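Local coordinates for regulatory protein of LacI family (Chloroflexus aggregans, PDB 3BBL) that probably regulates transcription as a member of the LacI family, with a two-lobed, periplasmic-binding-protein-like core expected to bind a small effector molecule, at residues V31-A36 and A246-I251; A129-P134 and R174-H179. All blocks are in the same frame, centred on the assembly; numbering follows the deposited sequence.

Overall arrangement
Interaction 1 (31-36 with 246-251) and interaction 2 (129-134 with 174-179) belong to the two different lobes of a periplasmic-binding-protein-like core. Their centres are 36 Å apart and their nearest atoms about 16 Å apart; they lie on opposite sides of the chain, their centres 19 and 17 Å from the centre of the chain respectively. Interaction 1 packs two helices in the lobe that starts with strand 6-9, where helix 23-36 also meets the second subunit. Interaction 2 sets a helix on a strand of the other lobe. In LacI relatives the effector binds in the cleft between such lobes; each contact here is packing within one lobe, and neither segment pair is known to touch an effector.

Interaction 1. Residues V31-A36 and A246-I251; sequences VREAGA and AGRKCI
Glu-33 and Arg-248 meet through their hydrocarbon portions: Glu-33 CG lies 3.5 Å from Arg-248 CB, and the end of the glutamate lies across the arginine's methylenes, with Glu-33 CD 3.3 Å from Arg-248 CG. The carboxylate lies against this stem, OE1 nearest Arg-248 CG (3.4 Å) and OE2 nearest Arg-248 CD (3.4 Å). A bend at chi2 (-60°) turns the acid group back against its neighbour instead of letting it run straight out. Arg-248 suits this place because its long aliphatic stem covers the glutamate, while the bend at chi3 carries the charged end away from the carboxylate. OE2 of Glu-33 and NE of Arg-248 stay 4.8 Å apart, too far for a salt bridge. The carboxylate and guanidinium planes are turned 77° from each other. Beside them, Ile-251 offers its CG2 branch to Ala-34, 3.8 Å from CA and 4.1 Å from CB; the small alanine lets the branched side chain come close to the helix backbone.

The two helical segments run in roughly the same direction, 36° apart, with axes 8.8 Å apart at closest approach. Farther out, Ile-251 also touches Met-30 and Arg-248 touches Ser-29, both on helix 23-36, while the guanidinium has long, weak ion pairs with Glu-245 and Glu-252. Another side of helix 23-36 meets the second subunit, where Val-31 packs on Pro-43 of that subunit. Dispersion and shape therefore join these helices across the segments, and the opposite charges of Glu-33 and Arg-248 probably add only a diffuse attraction.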
loop_
_atom_site.group_PDB
_atom_site.type_symbol
_atom_site.label_atom_id
_atom_site.label_comp_id
_atom_site.label_asym_id
_atom_site.label_seq_id
_atom_site.Cartn_x
_atom_site.Cartn_y
_atom_site.Cartn_z
ATOM N N VAL A 31 15.095 1.534 6.070
ATOM C CA VAL A 31 15.916 0.336 6.028
ATOM C C VAL A 31 17.150 0.510 5.156
ATOM O O VAL A 31 18.240 0.094 5.532
ATOM C CB VAL A 31 15.108 -0.869 5.523
ATOM C CG1 VAL A 31 16.037 -2.049 5.243
ATOM C CG2 VAL A 31 14.069 -1.256 6.561
ATOM N N ARG A 32 16.984 1.130 3.996
ATOM C CA ARG A 32 18.107 1.336 3.087
ATOM C C ARG A 32 19.079 2.392 3.585
ATOM O O ARG A 32 20.281 2.280 3.383
ATOM C CB ARG A 32 17.602 1.721 1.699
ATOM C CG ARG A 32 16.836 0.610 1.031
ATOM C CD ARG A 32 16.643 0.877 -0.445
ATOM N NE ARG A 32 16.725 -0.381 -1.173
ATOM C CZ ARG A 32 17.859 -1.036 -1.406
ATOM N NH1 ARG A 32 19.018 -0.552 -0.984
ATOM N NH2 ARG A 32 17.828 -2.202 -2.027
ATOM N N GLU A 33 18.546 3.425 4.226
ATOM C CA GLU A 33 19.367 4.495 4.772
ATOM C C GLU A 33 20.159 4.009 5.976
ATOM O O GLU A 33 21.346 4.296 6.099
ATOM C CB GLU A 33 18.493 5.678 5.179
ATOM C CG GLU A 33 18.196 6.618 4.039
ATOM C CD GLU A 33 19.467 7.212 3.459
ATOM O OE1 GLU A 33 20.274 7.772 4.246
ATOM O OE2 GLU A 33 19.650 7.114 2.224
ATOM N N ALA A 34 19.487 3.291 6.868
ATOM C CA ALA A 34 20.137 2.752 8.049
ATOM C C ALA A 34 21.253 1.823 7.586
ATOM O O ALA A 34 22.400 1.947 8.018
ATOM C CB ALA A 34 19.129 1.987 8.896
ATOM N N GLY A 35 20.907 0.904 6.691
ATOM C CA GLY A 35 21.879 -0.038 6.170
ATOM C C GLY A 35 23.147 0.620 5.653
ATOM O O GLY A 35 24.250 0.125 5.878
ATOM N N ALA A 36 22.997 1.743 4.960
ATOM C CA ALA A 36 24.150 2.451 4.409
ATOM C C ALA A 36 25.128 2.898 5.493
ATOM O O ALA A 36 26.324 3.009 5.239
ATOM C CB ALA A 36 23.693 3.650 3.590
ATOM N N ALA A 246 11.488 11.816 4.072
ATOM C CA ALA A 246 11.227 11.939 5.493
ATOM C C ALA A 246 11.821 10.738 6.229
ATOM O O ALA A 246 12.334 10.865 7.339
ATOM C CB ALA A 246 9.725 12.022 5.742
ATOM N N GLY A 247 11.745 9.573 5.601
ATOM C CA GLY A 247 12.287 8.376 6.210
ATOM C C GLY A 247 13.787 8.511 6.347
ATOM O O GLY A 247 14.353 8.257 7.399
ATOM N N ARG A 248 14.430 8.930 5.266
ATOM C CA ARG A 248 15.869 9.115 5.247
ATOM C C ARG A 248 16.301 10.140 6.293
ATOM O O ARG A 248 17.293 9.943 6.985
ATOM C CB ARG A 248 16.312 9.561 3.845
ATOM C CG ARG A 248 17.767 10.006 3.752
ATOM C CD ARG A 248 18.204 10.238 2.315
ATOM N NE ARG A 248 17.574 11.406 1.695
ATOM C CZ ARG A 248 17.831 12.669 2.024
ATOM N NH1 ARG A 248 18.713 12.947 2.980
ATOM N NH2 ARG A 248 17.210 13.658 1.388
ATOM N N LYS A 249 15.547 11.229 6.406
ATOM C CA LYS A 249 15.864 12.280 7.364
ATOM C C LYS A 249 15.712 11.823 8.809
ATOM O O LYS A 249 16.450 12.261 9.684
ATOM C CB LYS A 249 14.984 13.511 7.121
ATOM C CG LYS A 249 15.360 14.336 5.893
ATOM C CD LYS A 249 16.776 14.887 6.010
ATOM C CE LYS A 249 17.001 16.086 5.090
ATOM N NZ LYS A 249 16.735 15.781 3.652
ATOM N N CYS A 250 14.751 10.946 9.067
ATOM C CA CYS A 250 14.553 10.458 10.420
ATOM C C CYS A 250 15.768 9.656 10.860
ATOM O O CYS A 250 16.364 9.933 11.904
ATOM C CB CYS A 250 13.301 9.582 10.506
ATOM S SG CYS A 250 11.760 10.492 10.616
ATOM N N ILE A 251 16.132 8.661 10.059
ATOM C CA ILE A 251 17.279 7.816 10.365
ATOM C C ILE A 251 18.533 8.669 10.521
ATOM O O ILE A 251 19.280 8.544 11.486
ATOM C CB ILE A 251 17.510 6.781 9.241
ATOM C CG1 ILE A 251 16.363 5.766 9.224
ATOM C CG2 ILE A 251 18.846 6.077 9.436
ATOM C CD1 ILE A 251 16.251 4.934 10.490
#

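Interaction 2. Residues A129-P134 and R174-H179; sequences AILAWP and RAMTLH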
loop_
_atom_site.group_PDB
_atom_site.type_symbol
_atom_site.label_atom_id
_atom_site.label_comp_id
_atom_site.label_asym_id
_atom_site.label_seq_id
_atom_site.Cartn_x
_atom_site.Cartn_y
_atom_site.Cartn_z
ATOM N N ALA A 129 -15.298 23.868 -0.828
ATOM C CA ALA A 129 -15.578 23.197 0.420
ATOM C C ALA A 129 -14.427 22.251 0.764
ATOM O O ALA A 129 -13.557 21.968 -0.075
ATOM C CB ALA A 129 -16.886 22.418 0.295
ATOM N N ILE A 130 -14.435 21.754 1.997
ATOM C CA ILE A 130 -13.401 20.829 2.433
ATOM C C ILE A 130 -13.939 19.714 3.334
ATOM O O ILE A 130 -14.771 19.942 4.218
ATOM C CB ILE A 130 -12.258 21.591 3.173
ATOM C CG1 ILE A 130 -11.127 20.626 3.532
ATOM C CG2 ILE A 130 -12.816 22.313 4.412
ATOM C CD1 ILE A 130 -9.929 21.310 4.166
ATOM N N LEU A 131 -13.470 18.503 3.073
ATOM C CA LEU A 131 -13.838 17.340 3.859
ATOM C C LEU A 131 -12.674 17.180 4.835
ATOM O O LEU A 131 -11.607 16.684 4.485
ATOM C CB LEU A 131 -13.985 16.121 2.947
ATOM C CG LEU A 131 -14.960 16.355 1.784
ATOM C CD1 LEU A 131 -15.212 15.045 1.049
ATOM C CD2 LEU A 131 -16.263 16.936 2.309
ATOM N N ALA A 132 -12.884 17.635 6.063
ATOM C CA ALA A 132 -11.845 17.605 7.082
ATOM C C ALA A 132 -12.038 16.538 8.158
ATOM O O ALA A 132 -13.003 15.769 8.135
ATOM C CB ALA A 132 -11.741 18.981 7.721
ATOM N N TRP A 133 -11.112 16.517 9.113
ATOM C CA TRP A 133 -11.137 15.547 10.200
ATOM C C TRP A 133 -11.537 16.182 11.530
ATOM O O TRP A 133 -11.664 17.400 11.632
ATOM C CB TRP A 133 -9.753 14.896 10.336
ATOM C CG TRP A 133 -9.317 14.121 9.139
ATOM C CD1 TRP A 133 -10.112 13.624 8.152
ATOM C CD2 TRP A 133 -7.980 13.705 8.823
ATOM N NE1 TRP A 133 -9.360 12.926 7.241
ATOM C CE2 TRP A 133 -8.048 12.958 7.627
ATOM C CE3 TRP A 133 -6.734 13.888 9.438
ATOM C CZ2 TRP A 133 -6.914 12.392 7.028
ATOM C CZ3 TRP A 133 -5.607 13.326 8.841
ATOM C CH2 TRP A 133 -5.707 12.588 7.649
ATOM N N PRO A 134 -11.739 15.356 12.573
ATOM C CA PRO A 134 -12.124 15.860 13.898
ATOM C C PRO A 134 -11.108 16.848 14.458
ATOM O O PRO A 134 -9.956 16.866 14.033
ATOM C CB PRO A 134 -12.220 14.587 14.731
ATOM C CG PRO A 134 -12.654 13.571 13.732
ATOM C CD PRO A 134 -11.762 13.882 12.556
ATOM N N ARG A 174 -18.087 10.246 0.748
ATOM C CA ARG A 174 -19.243 10.185 -0.128
ATOM C C ARG A 174 -20.463 10.843 0.519
ATOM O O ARG A 174 -21.122 11.690 -0.090
ATOM C CB ARG A 174 -19.550 8.725 -0.467
ATOM C CG ARG A 174 -20.796 8.500 -1.295
ATOM C CD ARG A 174 -20.964 7.008 -1.565
ATOM N NE ARG A 174 -22.258 6.695 -2.163
ATOM C CZ ARG A 174 -23.406 6.638 -1.492
ATOM N NH1 ARG A 174 -23.431 6.867 -0.185
ATOM N NH2 ARG A 174 -24.540 6.373 -2.132
ATOM N N ALA A 175 -20.757 10.453 1.753
ATOM C CA ALA A 175 -21.897 10.997 2.485
ATOM C C ALA A 175 -21.828 12.521 2.595
ATOM O O ALA A 175 -22.799 13.215 2.295
ATOM C CB ALA A 175 -21.968 10.376 3.880
HETATM N N MSE A 176 -20.683 13.042 3.025
HETATM C CA MSE A 176 -20.519 14.487 3.164
HETATM C C MSE A 176 -20.664 15.188 1.813
HETATM O O MSE A 176 -21.226 16.276 1.733
HETATM C CB MSE A 176 -19.157 14.817 3.783
HETATM C CG MSE A 176 -18.978 14.177 5.126
HETATM SE SE MSE A 176 -17.405 14.872 6.161
HETATM C CE MSE A 176 -16.149 14.667 4.724
ATOM N N THR A 177 -20.177 14.565 0.745
ATOM C CA THR A 177 -20.283 15.194 -0.565
ATOM C C THR A 177 -21.725 15.185 -1.075
ATOM O O THR A 177 -22.181 16.163 -1.693
ATOM C CB THR A 177 -19.353 14.521 -1.606
ATOM O OG1 THR A 177 -17.993 14.649 -1.172
ATOM C CG2 THR A 177 -19.497 15.192 -2.979
ATOM N N LEU A 178 -22.440 14.094 -0.821
ATOM C CA LEU A 178 -23.825 14.015 -1.253
ATOM C C LEU A 178 -24.612 15.107 -0.517
ATOM O O LEU A 178 -25.514 15.724 -1.074
ATOM C CB LEU A 178 -24.400 12.620 -0.967
ATOM C CG LEU A 178 -23.937 11.511 -1.923
ATOM C CD1 LEU A 178 -24.452 10.163 -1.448
ATOM C CD2 LEU A 178 -24.421 11.806 -3.336
ATOM N N HIS A 179 -24.250 15.355 0.735
ATOM C CA HIS A 179 -24.909 16.396 1.514
ATOM C C HIS A 179 -24.688 17.741 0.812
ATOM O O HIS A 179 -25.600 18.544 0.693
ATOM C CB HIS A 179 -24.322 16.442 2.929
ATOM C CG HIS A 179 -24.809 17.596 3.746
ATOM N ND1 HIS A 179 -26.087 17.659 4.260
ATOM C CD2 HIS A 179 -24.188 18.735 4.143
ATOM C CE1 HIS A 179 -26.231 18.781 4.942
ATOM N NE2 HIS A 179 -25.094 19.451 4.887
#
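Apolar packing dominates, with Leu-131 of the strand projecting into the side of the helix between Met-176 and Thr-177. The sound part of this packing lies close to the helix, where Met-176 CB rests against Leu-131 CD2 at 3.9 Å. Met-176 is present as selenomethionine, and its terminal methyl CE, beyond the selenium, is modelled over the leucine side chain; its placement is only approximate, because its shortest approach there is closer than two carbons can sit. The two chains point opposite ways and overlap side by side. A flexible, unbranched chain suits this task, since it can follow the contours of a branched partner. Met-176 also touches Met-199 of helix 197-209.

The polar element is Thr-177, whose side chain runs roughly perpendicular to the leucine. Its OG1 faces the leucine methyl CD1 at 3.6 Å, a van der Waals contact. The hydroxyl's own need is met by a hydrogen bond to the carbonyl oxygen of Gly-173, one turn earlier. Chi1 of -61° places OG1 beside the backbone N, where it can reach that carbonyl. Threonine can thus be buried here, its side chain also touching Ile-192, Ala-203 and Ala-206.

Backbone hydrogen bonds link Leu-131 to Met-193 and Ile-130 to Leu-164, fixing strand 128-132 between strands 191-194 and 163-165. Helix 170-181 connects those two flanking parallel strands and packs over the strand between them: a beta-alpha-beta crossover of the alpha/beta lobe in a periplasmic-binding-protein-like fold.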